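Local structure of transmembrane oligosaccharyl transferase (Archaeoglobus fulgidus, 3WAJ) at residues Leu22-Leu30 and Phe111-Leu119. The protein is an archaeal membrane-embedded oligosaccharyl transferase of the STT3/AglB family, with a multi-helix transmembrane region of the GT-C class. Sequence-based numbering, arbitrary orientation.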
ATOM      1  N   LEU A  22       8.084   2.603  27.797  1.00 70.80           N
ATOM      2  CA  LEU A  22       9.306   3.315  27.413  1.00 68.94           C
ATOM      3  C   LEU A  22      10.055   2.553  26.318  1.00 64.36           C
ATOM      4  O   LEU A  22      10.595   3.157  25.394  1.00 61.43           O
ATOM      5  CB  LEU A  22      10.208   3.539  28.630  1.00 68.24           C
ATOM      6  CG  LEU A  22       9.678   4.472  29.722  1.00 68.82           C
ATOM      7  CD1 LEU A  22      10.598   4.458  30.927  1.00 72.77           C
ATOM      8  CD2 LEU A  22       9.495   5.894  29.210  1.00 65.85           C
ATOM      9  N   ILE A  23      10.080   1.229  26.435  1.00 60.06           N
ATOM     10  CA  ILE A  23      10.649   0.365  25.408  1.00 65.01           C
ATOM     11  C   ILE A  23       9.881   0.551  24.099  1.00 69.53           C
ATOM     12  O   ILE A  23      10.447   0.458  23.002  1.00 70.57           O
ATOM     13  CB  ILE A  23      10.583  -1.117  25.853  1.00 64.98           C
ATOM     14  CG1 ILE A  23      11.146  -1.257  27.275  1.00 62.10           C
ATOM     15  CG2 ILE A  23      11.310  -2.033  24.857  1.00 58.96           C
ATOM     16  CD1 ILE A  23      10.983  -2.624  27.880  1.00 65.39           C
ATOM     17  N   SER A  24       8.587   0.827  24.225  1.00 65.35           N
ATOM     18  CA  SER A  24       7.726   1.000  23.065  1.00 63.89           C
ATOM     19  C   SER A  24       7.979   2.365  22.411  1.00 62.94           C
ATOM     20  O   SER A  24       7.973   2.482  21.183  1.00 61.20           O
ATOM     21  CB  SER A  24       6.258   0.837  23.466  1.00 63.26           C
ATOM     22  OG  SER A  24       5.435   0.648  22.334  1.00 65.99           O
ATOM     23  N   VAL A  25       8.210   3.390  23.228  1.00 56.54           N
ATOM     24  CA  VAL A  25       8.561   4.698  22.694  1.00 53.60           C
ATOM     25  C   VAL A  25       9.915   4.611  22.016  1.00 59.64           C
ATOM     26  O   VAL A  25      10.109   5.156  20.928  1.00 66.07           O
ATOM     27  CB  VAL A  25       8.595   5.791  23.777  1.00 53.10           C
ATOM     28  CG1 VAL A  25       9.078   7.120  23.185  1.00 50.32           C
ATOM     29  CG2 VAL A  25       7.226   5.974  24.389  1.00 51.98           C
ATOM     30  N   LYS A  26      10.847   3.925  22.666  1.00 60.91           N
ATOM     31  CA  LYS A  26      12.197   3.756  22.134  1.00 63.66           C
ATOM     32  C   LYS A  26      12.119   3.096  20.766  1.00 57.29           C
ATOM     33  O   LYS A  26      12.741   3.550  19.810  1.00 55.21           O
ATOM     34  CB  LYS A  26      13.062   2.921  23.099  1.00 61.43           C
ATOM     35  CG  LYS A  26      14.515   2.704  22.653  1.00 60.19           C
ATOM     36  CD  LYS A  26      14.699   1.364  21.930  1.00 58.29           C
ATOM     37  CE  LYS A  26      16.164   1.046  21.649  1.00 52.32           C
ATOM     38  NZ  LYS A  26      16.856   2.043  20.813  1.00 52.63           N
ATOM     39  N   LEU A  27      11.320   2.038  20.688  1.00 60.58           N
ATOM     40  CA  LEU A  27      11.121   1.291  19.447  1.00 58.45           C
ATOM     41  C   LEU A  27      10.351   2.086  18.387  1.00 52.82           C
ATOM     42  O   LEU A  27      10.712   2.077  17.216  1.00 52.63           O
ATOM     43  CB  LEU A  27      10.417  -0.044  19.736  1.00 59.24           C
ATOM     44  CG  LEU A  27      11.253  -1.324  19.636  1.00 58.65           C
ATOM     45  CD1 LEU A  27      12.673  -1.078  20.079  1.00 56.86           C
ATOM     46  CD2 LEU A  27      10.627  -2.452  20.444  1.00 60.00           C
ATOM     47  N   ARG A  28       9.302   2.796  18.775  1.00 57.82           N
ATOM     48  CA  ARG A  28       8.432   3.398  17.757  1.00 56.59           C
ATOM     49  C   ARG A  28       8.680   4.862  17.403  1.00 57.94           C
ATOM     50  O   ARG A  28       8.368   5.292  16.296  1.00 61.12           O
ATOM     51  CB  ARG A  28       6.964   3.149  18.102  1.00 49.87           C
ATOM     52  CG  ARG A  28       6.580   1.701  17.941  1.00 50.43           C
ATOM     53  CD  ARG A  28       5.592   1.250  19.000  1.00 61.29           C
ATOM     54  NE  ARG A  28       5.570  -0.207  19.097  1.00 65.78           N
ATOM     55  CZ  ARG A  28       4.523  -0.942  18.771  1.00 70.45           C
ATOM     56  NH1 ARG A  28       3.426  -0.341  18.364  1.00 75.08           N
ATOM     57  NH2 ARG A  28       4.562  -2.261  18.866  1.00 72.67           N
ATOM     58  N   ILE A  29       9.244   5.618  18.337  1.00 58.45           N
ATOM     59  CA  ILE A  29       9.495   7.040  18.120  1.00 54.92           C
ATOM     60  C   ILE A  29      10.985   7.329  17.934  1.00 58.02           C
ATOM     61  O   ILE A  29      11.371   8.123  17.075  1.00 62.06           O
ATOM     62  CB  ILE A  29       8.920   7.879  19.280  1.00 51.73           C
ATOM     63  CG1 ILE A  29       7.416   7.619  19.407  1.00 50.49           C
ATOM     64  CG2 ILE A  29       9.225   9.363  19.106  1.00 51.72           C
ATOM     65  CD1 ILE A  29       6.660   8.683  20.164  1.00 53.00           C
ATOM     66  N   LEU A  30      11.818   6.659  18.725  1.00 59.88           N
ATOM     67  CA  LEU A  30      13.260   6.947  18.774  1.00 63.82           C
ATOM     68  C   LEU A  30      14.086   6.228  17.709  1.00 60.29           C
ATOM     69  O   LEU A  30      14.898   6.844  17.020  1.00 60.50           O
ATOM     70  CB  LEU A  30      13.822   6.618  20.159  1.00 62.97           C
ATOM     71  CG  LEU A  30      13.982   7.730  21.193  1.00 61.78           C
ATOM     72  CD1 LEU A  30      12.891   8.789  21.103  1.00 62.13           C
ATOM     73  CD2 LEU A  30      14.028   7.117  22.584  1.00 62.48           C
ATOM     74  N   PHE A 111       3.483  11.167  14.599  1.00 46.52           N
ATOM     75  CA  PHE A 111       3.471  10.629  15.958  1.00 45.04           C
ATOM     76  C   PHE A 111       2.262   9.766  16.265  1.00 47.67           C
ATOM     77  O   PHE A 111       2.313   8.918  17.146  1.00 49.01           O
ATOM     78  CB  PHE A 111       3.558  11.754  16.979  1.00 39.73           C
ATOM     79  CG  PHE A 111       4.906  12.369  17.055  1.00 41.30           C
ATOM     80  CD1 PHE A 111       5.924  11.740  17.749  1.00 42.66           C
ATOM     81  CD2 PHE A 111       5.174  13.568  16.407  1.00 46.22           C
ATOM     82  CE1 PHE A 111       7.191  12.310  17.808  1.00 47.05           C
ATOM     83  CE2 PHE A 111       6.441  14.147  16.462  1.00 42.88           C
ATOM     84  CZ  PHE A 111       7.447  13.519  17.159  1.00 42.75           C
ATOM     85  N   ILE A 112       1.176   9.993  15.538  1.00 44.30           N
ATOM     86  CA  ILE A 112      -0.085   9.322  15.818  1.00 38.97           C
ATOM     87  C   ILE A 112      -0.034   7.780  15.844  1.00 45.19           C
ATOM     88  O   ILE A 112      -0.593   7.169  16.759  1.00 49.28           O
ATOM     89  CB  ILE A 112      -1.209   9.856  14.903  1.00 39.40           C
ATOM     90  CG1 ILE A 112      -1.571  11.269  15.357  1.00 40.08           C
ATOM     91  CG2 ILE A 112      -2.453   8.932  14.917  1.00 33.05           C
ATOM     92  CD1 ILE A 112      -2.541  11.998  14.450  1.00 44.07           C
ATOM     93  N   PRO A 113       0.617   7.142  14.851  1.00 44.95           N
ATOM     94  CA  PRO A 113       0.634   5.673  14.932  1.00 37.83           C
ATOM     95  C   PRO A 113       1.549   5.173  16.042  1.00 43.92           C
ATOM     96  O   PRO A 113       1.281   4.128  16.649  1.00 45.60           O
ATOM     97  CB  PRO A 113       1.174   5.247  13.557  1.00 37.27           C
ATOM     98  CG  PRO A 113       1.934   6.459  13.049  1.00 44.04           C
ATOM     99  CD  PRO A 113       1.166   7.638  13.570  1.00 47.34           C
ATOM    100  N   ALA A 114       2.630   5.900  16.300  1.00 46.08           N
ATOM    101  CA  ALA A 114       3.517   5.551  17.419  1.00 44.57           C
ATOM    102  C   ALA A 114       2.755   5.610  18.736  1.00 44.27           C
ATOM    103  O   ALA A 114       2.848   4.703  19.552  1.00 47.04           O
ATOM    104  CB  ALA A 114       4.732   6.469  17.463  1.00 38.94           C
ATOM    105  N   ILE A 115       2.022   6.695  18.951  1.00 47.95           N
ATOM    106  CA  ILE A 115       1.262   6.853  20.183  1.00 56.25           C
ATOM    107  C   ILE A 115       0.229   5.731  20.286  1.00 59.93           C
ATOM    108  O   ILE A 115       0.057   5.128  21.347  1.00 63.46           O
ATOM    109  CB  ILE A 115       0.563   8.222  20.251  1.00 53.27           C
ATOM    110  CG1 ILE A 115       1.596   9.340  20.387  1.00 47.22           C
ATOM    111  CG2 ILE A 115      -0.425   8.264  21.406  1.00 57.93           C
ATOM    112  CD1 ILE A 115       1.036  10.723  20.050  1.00 47.20           C
ATOM    113  N   GLY A 116      -0.439   5.447  19.171  1.00 56.51           N
ATOM    114  CA  GLY A 116      -1.427   4.381  19.117  1.00 55.44           C
ATOM    115  C   GLY A 116      -0.831   3.032  19.483  1.00 55.47           C
ATOM    116  O   GLY A 116      -1.436   2.253  20.221  1.00 52.95           O
ATOM    117  N   GLY A 117       0.365   2.755  18.973  1.00 53.48           N
ATOM    118  CA  GLY A 117       1.046   1.513  19.291  1.00 54.68           C
ATOM    119  C   GLY A 117       1.567   1.415  20.720  1.00 66.21           C
ATOM    120  O   GLY A 117       1.682   0.320  21.280  1.00 69.68           O
ATOM    121  N   VAL A 118       1.907   2.556  21.312  1.00 64.83           N
ATOM    122  CA  VAL A 118       2.326   2.570  22.709  1.00 62.43           C
ATOM    123  C   VAL A 118       1.106   2.362  23.605  1.00 60.99           C
ATOM    124  O   VAL A 118       1.128   1.538  24.515  1.00 61.01           O
ATOM    125  CB  VAL A 118       3.064   3.882  23.075  1.00 58.54           C
ATOM    126  CG1 VAL A 118       3.038   4.121  24.579  1.00 55.87           C
ATOM    127  CG2 VAL A 118       4.496   3.854  22.558  1.00 53.92           C
ATOM    128  N   LEU A 119       0.040   3.108  23.317  1.00 61.90           N
ATOM    129  CA  LEU A 119      -1.211   3.030  24.064  1.00 62.31           C
ATOM    130  C   LEU A 119      -1.854   1.643  23.999  1.00 66.73           C
ATOM    131  O   LEU A 119      -2.795   1.372  24.742  1.00 69.82           O
ATOM    132  CB  LEU A 119      -2.219   4.081  23.566  1.00 60.10           C
ATOM    133  CG  LEU A 119      -2.009   5.582  23.794  1.00 59.61           C
ATOM    134  CD1 LEU A 119      -3.230   6.367  23.318  1.00 58.61           C
ATOM    135  CD2 LEU A 119      -1.729   5.893  25.247  1.00 60.23           C
TER
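I29 meets the helix 102-118 with two branches. I29 CG1 lies 3.5 Å from A114 CB; chi1 of -58° sets CG1 beside the backbone N and leaves I29 CG2 anti to that N, from where CG2 comes to 3.8 Å from F111 CE1. The CD1 end of I29 lies in the plane of the F111 ring, at its edge, and the two side chains cross at about a right angle, an edge-on apolar contact and not a stack. Further along, V118 CG2 stands 3.9 Å from V25 CG2 and 3.3 Å from S24 OG, so this methyl touches both a branched apolar side chain and a hydroxyl. Within the STT3 N-terminal transmembrane region, the helical segments 22-30 and 111-118 run antiparallel, their axes at 158° and 9.2 Å apart at closest approach, with A114 and G117 supplying the small surfaces on one side. R28 makes use of the second: its chain, bent at chi2 (144°), brings R28 NH1 to 3.2 Å from G117 CA, over a backbone that carries no side chain. G117 O sits over one face of the R28 guanidinium, 3.5 Å from R28 NH1, at too poor an angle for a hydrogen bond. F151 and L152 also pack against R28.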